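PDB 2YZQ: putative uncharacterized protein PH1780 from Pyrococcus horikoshii, which is of unknown function but carries four CBS domains and binds S-adenosylmethionine, which it may sense as a regulatory ligand. Local coordinates for residues Met1-Met7 with Val73-Leu79; Val38-Leu44 with Val97-Pro103; Tyr123-Glu129 with Thr235-His241; Asn156-Leu160 with Ile252-Pro256. One frame throughout, in Å; residues are numbered along the deposited sequence.

Contact 1: Met1-Met7 with Val73-Leu79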
# COMPACT_ATOMS: atom_id res chain seq x y z
N MET A 1 10.96 -2.42 -17.46
CA MET A 1 11.71 -1.90 -16.33
C MET A 1 12.08 -3.02 -15.36
O MET A 1 11.51 -4.07 -15.04
CB MET A 1 10.90 -0.83 -15.60
CG MET A 1 11.57 -0.28 -14.35
SD MET A 1 12.77 1.03 -14.73
CE MET A 1 12.18 1.57 -16.33
N ARG A 2 13.31 -2.77 -14.89
CA ARG A 2 13.98 -3.68 -13.95
C ARG A 2 13.93 -3.17 -12.52
O ARG A 2 13.87 -1.95 -12.28
CB ARG A 2 15.42 -4.00 -14.36
CG ARG A 2 15.49 -4.85 -15.63
CD ARG A 2 16.90 -5.23 -15.98
NE ARG A 2 17.02 -5.59 -17.39
CZ ARG A 2 16.88 -6.83 -17.87
NH1 ARG A 2 16.62 -7.85 -17.06
NH2 ARG A 2 17.00 -7.04 -19.17
N VAL A 3 14.17 -4.33 -11.88
CA VAL A 3 14.14 -4.00 -10.46
C VAL A 3 15.19 -2.97 -10.05
O VAL A 3 14.90 -2.05 -9.28
CB VAL A 3 14.33 -5.28 -9.62
CG1 VAL A 3 14.56 -4.92 -8.16
CG2 VAL A 3 13.10 -6.18 -9.76
N LYS A 4 16.40 -3.12 -10.58
CA LYS A 4 17.52 -2.23 -10.25
C LYS A 4 17.21 -0.74 -10.38
O LYS A 4 17.75 0.08 -9.64
CB LYS A 4 18.72 -2.57 -11.13
CG LYS A 4 18.50 -2.27 -12.61
CD LYS A 4 19.49 -3.02 -13.50
CE LYS A 4 20.92 -2.58 -13.25
NZ LYS A 4 21.87 -3.37 -14.08
N THR A 5 16.33 -0.40 -11.31
CA THR A 5 15.98 0.99 -11.55
C THR A 5 15.00 1.58 -10.54
O THR A 5 15.04 2.77 -10.24
CB THR A 5 15.38 1.16 -12.96
OG1 THR A 5 16.25 0.54 -13.92
CG2 THR A 5 15.21 2.63 -13.30
N ILE A 6 14.12 0.74 -10.01
CA ILE A 6 13.10 1.20 -9.09
C ILE A 6 13.39 0.96 -7.61
O ILE A 6 12.84 1.65 -6.75
CB ILE A 6 11.74 0.55 -9.47
CG1 ILE A 6 11.49 0.72 -10.97
CG2 ILE A 6 10.60 1.17 -8.67
CD1 ILE A 6 11.53 2.17 -11.46
N MET A 7 14.26 0.00 -7.31
CA MET A 7 14.58 -0.31 -5.91
C MET A 7 15.37 0.78 -5.22
O MET A 7 15.94 1.66 -5.87
CB MET A 7 15.39 -1.61 -5.84
CG MET A 7 16.78 -1.47 -6.46
SD MET A 7 17.73 -2.99 -6.39
CE MET A 7 19.42 -2.35 -6.45
N VAL A 73 14.21 -11.14 -5.08
CA VAL A 73 14.51 -11.08 -6.51
C VAL A 73 15.93 -10.55 -6.66
O VAL A 73 16.56 -10.17 -5.67
CB VAL A 73 13.57 -10.10 -7.25
CG1 VAL A 73 12.12 -10.57 -7.13
CG2 VAL A 73 13.71 -8.69 -6.68
N LYS A 74 16.42 -10.55 -7.89
CA LYS A 74 17.75 -10.03 -8.19
C LYS A 74 17.52 -8.69 -8.89
O LYS A 74 16.46 -8.48 -9.49
CB LYS A 74 18.51 -11.00 -9.10
CG LYS A 74 18.90 -12.29 -8.39
CD LYS A 74 19.76 -13.18 -9.28
CE LYS A 74 20.25 -14.39 -8.51
NZ LYS A 74 19.12 -15.16 -7.91
N GLU A 75 18.50 -7.79 -8.82
CA GLU A 75 18.33 -6.47 -9.43
C GLU A 75 18.07 -6.47 -10.93
O GLU A 75 17.48 -5.53 -11.45
CB GLU A 75 19.52 -5.55 -9.11
CG GLU A 75 20.81 -5.87 -9.85
CD GLU A 75 21.82 -4.74 -9.78
OE1 GLU A 75 22.98 -4.94 -10.21
OE2 GLU A 75 21.46 -3.65 -9.30
N ASN A 76 18.50 -7.51 -11.63
CA ASN A 76 18.29 -7.55 -13.07
C ASN A 76 17.00 -8.25 -13.48
O ASN A 76 16.74 -8.46 -14.66
CB ASN A 76 19.50 -8.18 -13.77
CG ASN A 76 20.74 -7.31 -13.68
OD1 ASN A 76 20.70 -6.13 -14.03
ND2 ASN A 76 21.84 -7.88 -13.22
N ASP A 77 16.19 -8.61 -12.49
CA ASP A 77 14.91 -9.24 -12.78
C ASP A 77 13.95 -8.14 -13.24
O ASP A 77 14.18 -6.95 -13.00
CB ASP A 77 14.33 -9.93 -11.53
CG ASP A 77 15.01 -11.25 -11.23
OD1 ASP A 77 15.47 -11.91 -12.19
OD2 ASP A 77 15.06 -11.64 -10.05
N THR A 78 12.88 -8.53 -13.92
CA THR A 78 11.91 -7.56 -14.40
C THR A 78 11.00 -7.12 -13.26
O THR A 78 10.87 -7.82 -12.26
CB THR A 78 11.03 -8.17 -15.50
OG1 THR A 78 10.31 -9.28 -14.96
CG2 THR A 78 11.88 -8.62 -16.68
N LEU A 79 10.37 -5.96 -13.42
CA LEU A 79 9.45 -5.48 -12.40
C LEU A 79 8.27 -6.44 -12.37
O LEU A 79 7.62 -6.61 -11.34
CB LEU A 79 8.96 -4.07 -12.71
CG LEU A 79 9.94 -2.92 -12.45
CD1 LEU A 79 9.27 -1.61 -12.82
CD2 LEU A 79 10.35 -2.92 -10.99
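Val-3 N donates to Asp-77 O at 2.8 Å, and the bond is fairly straight at 166°. Beside it Lys-4 N donates to Glu-75 O at 2.8 Å. These N-H groups belong to the first turn of helix 3-6, and carbonyls of the turn from Lys-74 to Asp-77 satisfy them. In the other direction Leu-79 N donates a hydrogen bond to Met-1 O at 2.7 Å. Arg-2 and Thr-78 form a single beta bridge here. The Lys-4 chain bends at chi3 (-64°), which carries NZ to Asn-76 OD1 at 3.0 Å. Asp-77 N closes the turn on Lys-74 O, and Asp-77 OD2 accepts from Lys-74 N as well. Thr-78 OG1 caps Lys-81 N. Leu-79 CD1 packs on Ile-6 CG1 at 3.7 Å. With an alanine in place of Leu-79, Ile-6 would probably lose this partner and a gap would open beside Ile-6. The contact packs on both helix 79-89 and helix 109-117: Val-3 reaches Ala-82 of the first, while Ile-6 and Leu-79 lie on Tyr-116 of the second. Val-3 and Met-7 touch Val-96 of strand 93-97; Ile-6 and Leu-79 touch Leu-107 of strand 103-108.

Contact 2: Val38-Leu44 with Val97-Pro103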
# COMPACT_ATOMS: atom_id res chain seq x y z
N VAL A 38 19.90 -10.33 8.30
CA VAL A 38 20.98 -11.15 7.77
C VAL A 38 21.77 -11.87 8.86
O VAL A 38 21.70 -11.50 10.03
CB VAL A 38 21.98 -10.30 6.95
CG1 VAL A 38 21.25 -9.60 5.80
CG2 VAL A 38 22.63 -9.27 7.86
N ASN A 39 22.52 -12.89 8.46
CA ASN A 39 23.34 -13.62 9.42
C ASN A 39 24.75 -13.03 9.40
O ASN A 39 25.00 -12.03 8.73
CB ASN A 39 23.38 -15.12 9.10
CG ASN A 39 23.85 -15.42 7.68
OD1 ASN A 39 24.57 -14.64 7.07
ND2 ASN A 39 23.44 -16.57 7.17
N LYS A 40 25.67 -13.65 10.13
CA LYS A 40 27.04 -13.15 10.19
C LYS A 40 27.66 -12.98 8.81
O LYS A 40 28.32 -11.98 8.55
CB LYS A 40 27.91 -14.07 11.05
CG LYS A 40 29.34 -13.58 11.23
CD LYS A 40 29.38 -12.20 11.88
CE LYS A 40 30.81 -11.73 12.10
NZ LYS A 40 31.56 -12.61 13.05
N GLU A 41 27.45 -13.96 7.94
CA GLU A 41 27.99 -13.92 6.58
C GLU A 41 27.35 -12.78 5.78
O GLU A 41 27.88 -12.36 4.76
CB GLU A 41 27.73 -15.24 5.86
CG GLU A 41 28.61 -16.40 6.30
CD GLU A 41 30.07 -16.17 5.96
OE1 GLU A 41 30.37 -15.83 4.80
OE2 GLU A 41 30.92 -16.35 6.86
N GLY A 42 26.21 -12.29 6.25
CA GLY A 42 25.54 -11.21 5.55
C GLY A 42 24.45 -11.67 4.59
O GLY A 42 23.91 -10.87 3.83
N LYS A 43 24.13 -12.96 4.62
CA LYS A 43 23.10 -13.50 3.75
C LYS A 43 21.72 -13.21 4.34
O LYS A 43 21.54 -13.20 5.55
CB LYS A 43 23.27 -15.01 3.58
CG LYS A 43 24.61 -15.41 2.99
CD LYS A 43 24.65 -16.90 2.69
CE LYS A 43 26.00 -17.31 2.12
NZ LYS A 43 27.11 -17.05 3.08
N LEU A 44 20.75 -12.97 3.46
CA LEU A 44 19.39 -12.68 3.90
C LEU A 44 18.75 -13.90 4.57
O LEU A 44 18.81 -15.01 4.04
CB LEU A 44 18.53 -12.27 2.70
CG LEU A 44 17.08 -11.88 2.98
CD1 LEU A 44 17.01 -10.57 3.74
CD2 LEU A 44 16.33 -11.77 1.67
N VAL A 97 18.50 -9.29 -3.73
CA VAL A 97 19.78 -9.86 -3.31
C VAL A 97 20.71 -10.07 -4.48
O VAL A 97 20.29 -10.07 -5.64
CB VAL A 97 19.58 -11.22 -2.59
CG1 VAL A 97 18.64 -11.05 -1.40
CG2 VAL A 97 19.03 -12.25 -3.57
N ASP A 98 21.99 -10.25 -4.18
CA ASP A 98 22.99 -10.49 -5.21
C ASP A 98 23.22 -11.99 -5.31
O ASP A 98 22.47 -12.79 -4.74
CB ASP A 98 24.30 -9.77 -4.89
CG ASP A 98 24.87 -10.11 -3.52
OD1 ASP A 98 24.59 -11.22 -3.01
OD2 ASP A 98 25.61 -9.27 -2.96
N SER A 99 24.27 -12.38 -6.04
CA SER A 99 24.60 -13.79 -6.21
C SER A 99 24.84 -14.49 -4.88
O SER A 99 24.48 -15.66 -4.71
CB SER A 99 25.84 -13.93 -7.09
OG SER A 99 26.12 -15.29 -7.37
N LYS A 100 25.45 -13.77 -3.94
CA LYS A 100 25.75 -14.33 -2.62
C LYS A 100 24.52 -14.40 -1.72
O LYS A 100 24.62 -14.80 -0.56
CB LYS A 100 26.83 -13.49 -1.93
CG LYS A 100 28.17 -13.45 -2.66
CD LYS A 100 29.12 -12.46 -1.98
CE LYS A 100 30.44 -12.34 -2.73
NZ LYS A 100 31.32 -11.31 -2.13
N GLY A 101 23.37 -14.00 -2.25
CA GLY A 101 22.14 -14.02 -1.47
C GLY A 101 22.12 -12.92 -0.42
O GLY A 101 21.36 -12.99 0.54
N LYS A 102 22.96 -11.91 -0.62
CA LYS A 102 23.05 -10.78 0.30
C LYS A 102 22.21 -9.62 -0.21
O LYS A 102 22.19 -9.33 -1.40
CB LYS A 102 24.51 -10.35 0.45
CG LYS A 102 25.43 -11.46 0.94
CD LYS A 102 26.79 -10.93 1.35
CE LYS A 102 27.67 -12.07 1.86
NZ LYS A 102 28.99 -11.59 2.38
N PRO A 103 21.50 -8.94 0.70
CA PRO A 103 20.64 -7.80 0.34
C PRO A 103 21.38 -6.61 -0.26
O PRO A 103 22.31 -6.08 0.36
CB PRO A 103 19.96 -7.44 1.67
CG PRO A 103 20.01 -8.72 2.45
CD PRO A 103 21.39 -9.23 2.14
O HOH W 1 29.95 -14.06 2.72
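Pro-103 pushes its ring into a hollow lined by Val-38 and Leu-44, where two beta-hairpin loops of paired CBS domains meet side by side. One loop joins strands 34-38 and 44-49, the other strands 93-97 and 103-108. Pro-103 CG lies 3.7 Å from Val-38 CG1. Pro-103 CG is also 3.8 Å from Leu-44 CD1. CG of Leu-44 stands anti to the backbone N (chi1 -178°), which carries the branch toward Pro-103 and Val-97; its two methyls then take one neighbour each. Leu-44 CD2 meets Val-97 CG1 at 3.9 Å, with the side chains at about a right angle. Val-95 of strand 93-97 touches both Leu-44 and Pro-103. A second bump is Gly-42 O, which presses on Lys-102 CG at 3.3 Å and also on Pro-103 CD. Gly-42 has positive phi, and a CB there would jam against the preceding carbonyl O and crowd Lys-102 CD. Inside each loop one side-chain oxygen grips the turn: Asn-39 OD1 accepts from Lys-43 N, and Asp-98 OD1 from Lys-102 N. The loops are stitched by Leu-44 N, which donates to Gly-101 O at 3.0 Å and 179°. The extended Lys-102 chain runs across to the other turn, where NZ makes a weak bond to Glu-41 O. There water 1 accepts from Lys-102 NZ at 2.7 Å and donates to Glu-41 OE1 at 2.8 Å.

Contact 3: Tyr123-Glu129 with Thr235-His241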
# COMPACT_ATOMS: atom_id res chain seq x y z
N TYR A 123 2.35 4.02 -19.16
CA TYR A 123 1.05 3.84 -18.51
C TYR A 123 0.05 4.97 -18.65
O TYR A 123 -1.01 4.95 -18.03
CB TYR A 123 1.27 3.50 -17.04
CG TYR A 123 2.13 2.28 -16.91
CD1 TYR A 123 1.66 1.03 -17.32
CD2 TYR A 123 3.45 2.37 -16.48
CE1 TYR A 123 2.47 -0.09 -17.31
CE2 TYR A 123 4.27 1.26 -16.46
CZ TYR A 123 3.78 0.03 -16.88
OH TYR A 123 4.60 -1.08 -16.88
N LYS A 124 0.39 5.97 -19.47
CA LYS A 124 -0.52 7.07 -19.70
C LYS A 124 -1.63 6.53 -20.59
O LYS A 124 -2.71 7.10 -20.68
CB LYS A 124 0.19 8.23 -20.40
CG LYS A 124 1.18 8.98 -19.52
CD LYS A 124 1.76 10.19 -20.23
CE LYS A 124 2.62 11.01 -19.29
NZ LYS A 124 3.16 12.23 -19.96
N GLY A 125 -1.34 5.41 -21.24
CA GLY A 125 -2.31 4.79 -22.13
C GLY A 125 -2.85 3.47 -21.62
O GLY A 125 -2.89 2.48 -22.35
N VAL A 126 -3.28 3.45 -20.36
CA VAL A 126 -3.83 2.24 -19.76
C VAL A 126 -4.86 2.58 -18.68
O VAL A 126 -4.51 3.05 -17.60
CB VAL A 126 -2.73 1.37 -19.11
CG1 VAL A 126 -3.33 0.09 -18.57
CG2 VAL A 126 -1.63 1.07 -20.12
N GLU A 127 -6.14 2.33 -18.97
CA GLU A 127 -7.20 2.61 -18.01
C GLU A 127 -7.18 1.56 -16.91
O GLU A 127 -6.72 0.44 -17.12
CB GLU A 127 -8.58 2.62 -18.69
CG GLU A 127 -8.68 3.57 -19.87
CD GLU A 127 -10.12 3.85 -20.30
OE1 GLU A 127 -10.99 2.99 -20.06
OE2 GLU A 127 -10.37 4.93 -20.88
N ILE A 128 -7.68 1.93 -15.74
CA ILE A 128 -7.70 1.00 -14.61
C ILE A 128 -8.92 0.09 -14.57
O ILE A 128 -9.03 -0.75 -13.68
CB ILE A 128 -7.64 1.76 -13.26
CG1 ILE A 128 -8.88 2.65 -13.10
CG2 ILE A 128 -6.36 2.59 -13.19
CD1 ILE A 128 -9.06 3.21 -11.70
N GLU A 129 -9.82 0.25 -15.53
CA GLU A 129 -11.05 -0.55 -15.55
C GLU A 129 -10.88 -2.04 -15.25
O GLU A 129 -11.61 -2.59 -14.43
CB GLU A 129 -11.77 -0.35 -16.89
CG GLU A 129 -13.16 -0.96 -16.98
CD GLU A 129 -13.14 -2.46 -17.21
OE1 GLU A 129 -12.34 -2.91 -18.05
OE2 GLU A 129 -13.92 -3.19 -16.56
N THR A 235 -11.97 6.93 -11.53
CA THR A 235 -13.13 6.39 -12.25
C THR A 235 -12.56 5.22 -13.03
O THR A 235 -11.35 5.07 -13.14
CB THR A 235 -13.74 7.41 -13.24
OG1 THR A 235 -12.84 7.63 -14.33
CG2 THR A 235 -14.02 8.73 -12.53
N PRO A 236 -13.43 4.36 -13.58
CA PRO A 236 -12.94 3.21 -14.34
C PRO A 236 -12.07 3.56 -15.55
O PRO A 236 -11.19 2.79 -15.93
CB PRO A 236 -14.22 2.49 -14.75
CG PRO A 236 -15.16 2.81 -13.62
CD PRO A 236 -14.89 4.28 -13.40
N HIS A 237 -12.32 4.72 -16.14
CA HIS A 237 -11.57 5.14 -17.33
C HIS A 237 -10.28 5.89 -17.03
O HIS A 237 -9.52 6.20 -17.95
CB HIS A 237 -12.47 6.00 -18.22
CG HIS A 237 -13.72 5.32 -18.67
ND1 HIS A 237 -13.71 4.18 -19.44
CD2 HIS A 237 -15.02 5.62 -18.46
CE1 HIS A 237 -14.95 3.80 -19.69
NE2 HIS A 237 -15.77 4.66 -19.10
N MET A 238 -10.03 6.20 -15.76
CA MET A 238 -8.82 6.92 -15.39
C MET A 238 -7.61 6.03 -15.66
O MET A 238 -7.66 4.82 -15.46
CB MET A 238 -8.87 7.32 -13.92
CG MET A 238 -7.76 8.26 -13.49
SD MET A 238 -8.03 8.93 -11.83
CE MET A 238 -9.20 10.23 -12.17
N THR A 239 -6.52 6.64 -16.12
CA THR A 239 -5.33 5.86 -16.44
C THR A 239 -4.47 5.51 -15.23
O THR A 239 -4.53 6.17 -14.19
CB THR A 239 -4.43 6.61 -17.44
OG1 THR A 239 -3.95 7.82 -16.85
CG2 THR A 239 -5.21 6.94 -18.71
N VAL A 240 -3.68 4.45 -15.39
CA VAL A 240 -2.78 3.99 -14.35
C VAL A 240 -1.83 5.14 -14.02
O VAL A 240 -1.45 5.34 -12.87
CB VAL A 240 -1.96 2.77 -14.84
CG1 VAL A 240 -0.86 2.43 -13.84
CG2 VAL A 240 -2.88 1.59 -15.03
N HIS A 241 -1.45 5.89 -15.05
CA HIS A 241 -0.56 7.02 -14.87
C HIS A 241 -1.16 8.06 -13.94
O HIS A 241 -0.55 8.44 -12.94
CB HIS A 241 -0.25 7.66 -16.23
CG HIS A 241 0.58 8.90 -16.14
ND1 HIS A 241 1.88 8.89 -15.67
CD2 HIS A 241 0.31 10.19 -16.46
CE1 HIS A 241 2.37 10.12 -15.72
NE2 HIS A 241 1.43 10.92 -16.19
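Val-240 N donates to Val-126 O at 2.7 Å, and Ile-128 N donates to Met-238 O at 2.9 Å. These two backbone bonds flank the single beta bridge between Glu-127 and Thr-239. A third, His-241 N to Tyr-123 O, is longer at 3.2 Å. Val-240 and His-241 open helix 240-250, so their N-H groups find acceptors in residues 123-129. Thr-239 OG1 caps the same helix through Glu-242 N.

One polar side-chain pair joins the segments. His-237 ND1 donates to Glu-127 OE1 at 3.0 Å. The oxygen lies in the ring plane; it is met on its syn side, but from somewhat out of the carboxylate plane. Ring and carboxylate planes are 61° apart. Away from this pair, Tyr-123 OH is hydrogen-bonded to Tyr-116 OH.

A CH-pi contact lies at the start of helix 240-250. The extended Lys-124 chain passes over one face of the His-241 ring, with Lys-124 CG 3.6 Å from the ring centroid. Its NZ goes on to a salt bridge with Glu-121. A serine in place of His-241 would probably leave the Lys-124 methylenes without a ring face to lie on, with NZ still tied to Glu-121.

Apolar packing centres on Val-240. Val-240 CG2 touches Val-126 CG1 at 3.9 Å and Ile-128 CG2 at 4.1 Å, and Val-240 CB meets Tyr-123 CB.

The segment after helix 109-117 thus pairs with the turn and N-cap that lead into helix 240-250 of the CBS domain.

Contact 4: Asn156-Leu160 with Ile252-Pro256. With SAM (S-adenosylmethionine), chain B.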
# COMPACT_ATOMS: atom_id res chain seq x y z
N ASN A 156 -8.86 -5.15 3.21
CA ASN A 156 -7.64 -5.41 2.46
C ASN A 156 -7.05 -4.09 1.98
O ASN A 156 -6.09 -4.05 1.21
CB ASN A 156 -7.90 -6.36 1.27
CG ASN A 156 -8.93 -5.83 0.29
OD1 ASN A 156 -8.98 -4.65 -0.01
ND2 ASN A 156 -9.75 -6.74 -0.24
N SER A 157 -7.63 -2.99 2.46
CA SER A 157 -7.16 -1.65 2.12
C SER A 157 -6.70 -0.92 3.37
O SER A 157 -7.14 -1.22 4.49
CB SER A 157 -8.26 -0.84 1.45
OG SER A 157 -7.80 0.47 1.14
N MET A 158 -5.81 0.04 3.19
CA MET A 158 -5.30 0.82 4.30
C MET A 158 -6.33 1.86 4.74
O MET A 158 -6.20 2.45 5.80
CB MET A 158 -4.01 1.52 3.90
CG MET A 158 -2.87 0.57 3.61
SD MET A 158 -1.36 1.47 3.29
CE MET A 158 -0.99 2.07 4.91
N ALA A 159 -7.37 2.06 3.93
CA ALA A 159 -8.39 3.04 4.27
C ALA A 159 -9.81 2.57 4.01
O ALA A 159 -10.05 1.71 3.17
CB ALA A 159 -8.14 4.33 3.49
N LEU A 160 -10.74 3.17 4.74
CA LEU A 160 -12.15 2.87 4.60
C LEU A 160 -12.90 4.06 4.01
O LEU A 160 -12.90 5.14 4.61
CB LEU A 160 -12.80 2.57 5.95
CG LEU A 160 -12.41 1.34 6.76
CD1 LEU A 160 -13.01 1.42 8.16
CD2 LEU A 160 -12.90 0.10 6.03
N ILE A 252 -1.08 8.76 -0.78
CA ILE A 252 -2.17 7.87 -0.40
C ILE A 252 -2.04 6.57 -1.18
O ILE A 252 -1.58 6.56 -2.32
CB ILE A 252 -3.54 8.53 -0.68
CG1 ILE A 252 -3.60 9.02 -2.12
CG2 ILE A 252 -3.77 9.67 0.31
CD1 ILE A 252 -4.86 9.80 -2.47
N GLU A 253 -2.45 5.47 -0.54
CA GLU A 253 -2.34 4.15 -1.15
C GLU A 253 -3.59 3.65 -1.87
O GLU A 253 -3.58 2.55 -2.42
CB GLU A 253 -1.93 3.13 -0.09
CG GLU A 253 -0.59 3.42 0.58
CD GLU A 253 -0.70 4.31 1.82
OE1 GLU A 253 -1.73 4.98 2.01
OE2 GLU A 253 0.28 4.35 2.59
N GLN A 254 -4.65 4.46 -1.88
CA GLN A 254 -5.88 4.03 -2.54
C GLN A 254 -6.83 5.17 -2.88
O GLN A 254 -6.91 6.16 -2.15
CB GLN A 254 -6.63 3.03 -1.65
CG GLN A 254 -7.12 3.63 -0.33
CD GLN A 254 -5.99 3.95 0.62
OE1 GLN A 254 -5.21 3.07 1.00
NE2 GLN A 254 -5.89 5.21 1.03
N LEU A 255 -7.55 5.01 -3.98
CA LEU A 255 -8.54 5.99 -4.41
C LEU A 255 -9.87 5.32 -4.65
O LEU A 255 -9.95 4.33 -5.37
CB LEU A 255 -8.14 6.68 -5.72
CG LEU A 255 -7.05 7.74 -5.78
CD1 LEU A 255 -5.71 7.14 -5.41
CD2 LEU A 255 -7.00 8.34 -7.18
N PRO A 256 -10.94 5.81 -4.00
CA PRO A 256 -12.24 5.19 -4.24
C PRO A 256 -12.56 5.37 -5.73
O PRO A 256 -12.20 6.39 -6.32
CB PRO A 256 -13.17 6.01 -3.37
CG PRO A 256 -12.31 6.35 -2.19
CD PRO A 256 -10.98 6.70 -2.83
N SAM B . 0.21 4.95 5.19
CA SAM B . 0.51 6.39 5.14
C SAM B . 1.15 6.83 6.44
O SAM B . 1.72 7.91 6.51
OXT SAM B . 1.09 6.11 7.42
CB SAM B . -0.78 7.17 4.88
CG SAM B . -0.46 8.57 4.35
SD SAM B . -1.97 9.39 3.78
CE SAM B . -1.29 11.06 3.49
C5' SAM B . -3.00 9.56 5.25
C4' SAM B . -4.09 10.60 4.99
O4' SAM B . -4.59 10.45 3.64
C3' SAM B . -5.29 10.42 5.93
O3' SAM B . -5.72 11.71 6.40
C2' SAM B . -6.34 9.75 5.04
O2' SAM B . -7.67 9.99 5.51
C1' SAM B . -6.03 10.41 3.69
N9 SAM B . -6.53 9.66 2.54
C8 SAM B . -6.38 8.32 2.25
N7 SAM B . -6.87 8.07 1.07
C5 SAM B . -7.47 9.19 0.59
C6 SAM B . -8.24 9.53 -0.55
N6 SAM B . -8.54 8.58 -1.51
N1 SAM B . -8.67 10.80 -0.70
C2 SAM B . -8.45 11.73 0.24
N3 SAM B . -7.71 11.47 1.31
C4 SAM B . -7.24 10.22 1.54
O HOH W 2 -5.08 0.51 0.37
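Met-158 and Ala-159 meet Glu-253 and Gln-254 by packing and through a water, beside bound S-adenosylmethionine. Ile-252 comes first and serves the ligand: Ile-252 CG2 lies 3.5 Å from SAM O4', and its CD1 lies near the adenine. Glu-253 follows. Glu-253 OE2 accepts from SAM N at 2.7 Å, a pairing that probably offsets the charge of the amino group. Met-158 SD rests against Glu-253 CD at 3.3 Å. A bend at chi3 of Met-158 (71°) turns CE toward the same amino group. The site lies in the cleft between two CBS domains, where such pairs commonly bind adenosyl ligands. Gln-254, next in line, grips the adenine in two ways. Gln-254 O accepts from SAM N6 at 3.0 Å, and Gln-254 NE2 makes a weak bond to SAM N7 at 3.0 Å. Gln-254 NE2 also lies 3.4 Å from Ala-159 CB. At the other end of the amide, Gln-254 OE1 accepts from water 2 at 2.6 Å. That water accepts in turn from Met-158 N, so it bridges the segments. Ser-157 OG accepts from Ala-159 N in an ST turn, and it also packs on Gln-254 CG. The side chain of Leu-255 packs on Met-247 of helix 240-250. Pro-256 CD approaches SAM N6 at 3.4 Å, and Asp-177, Thr-228 and Ile-232 also hydrogen-bond the ligand.

From the N terminus, contact 1 ties residues 1-7 to the turn before helix 79-89, closing a loop of 65 residues. Contact 2 ties hairpin loop 38-44 to loop 97-103 and closes one of 52. Their segments alternate, so the two cross and together join the first pair of CBS domains. They touch where Val-73 O probably bonds to Val-97 N. Both close before contact 3 opens at residue 123. Contacts 3 and 4 cross likewise in the second pair. Contact 3 spans 105 residues to reach the start of helix 240-250. Contact 4 spans 91 and joins residues 156-160 to strand 254-259, which follows that helix. Only contact 4 holds ligand; contact 2 is about 34 Å away between centres.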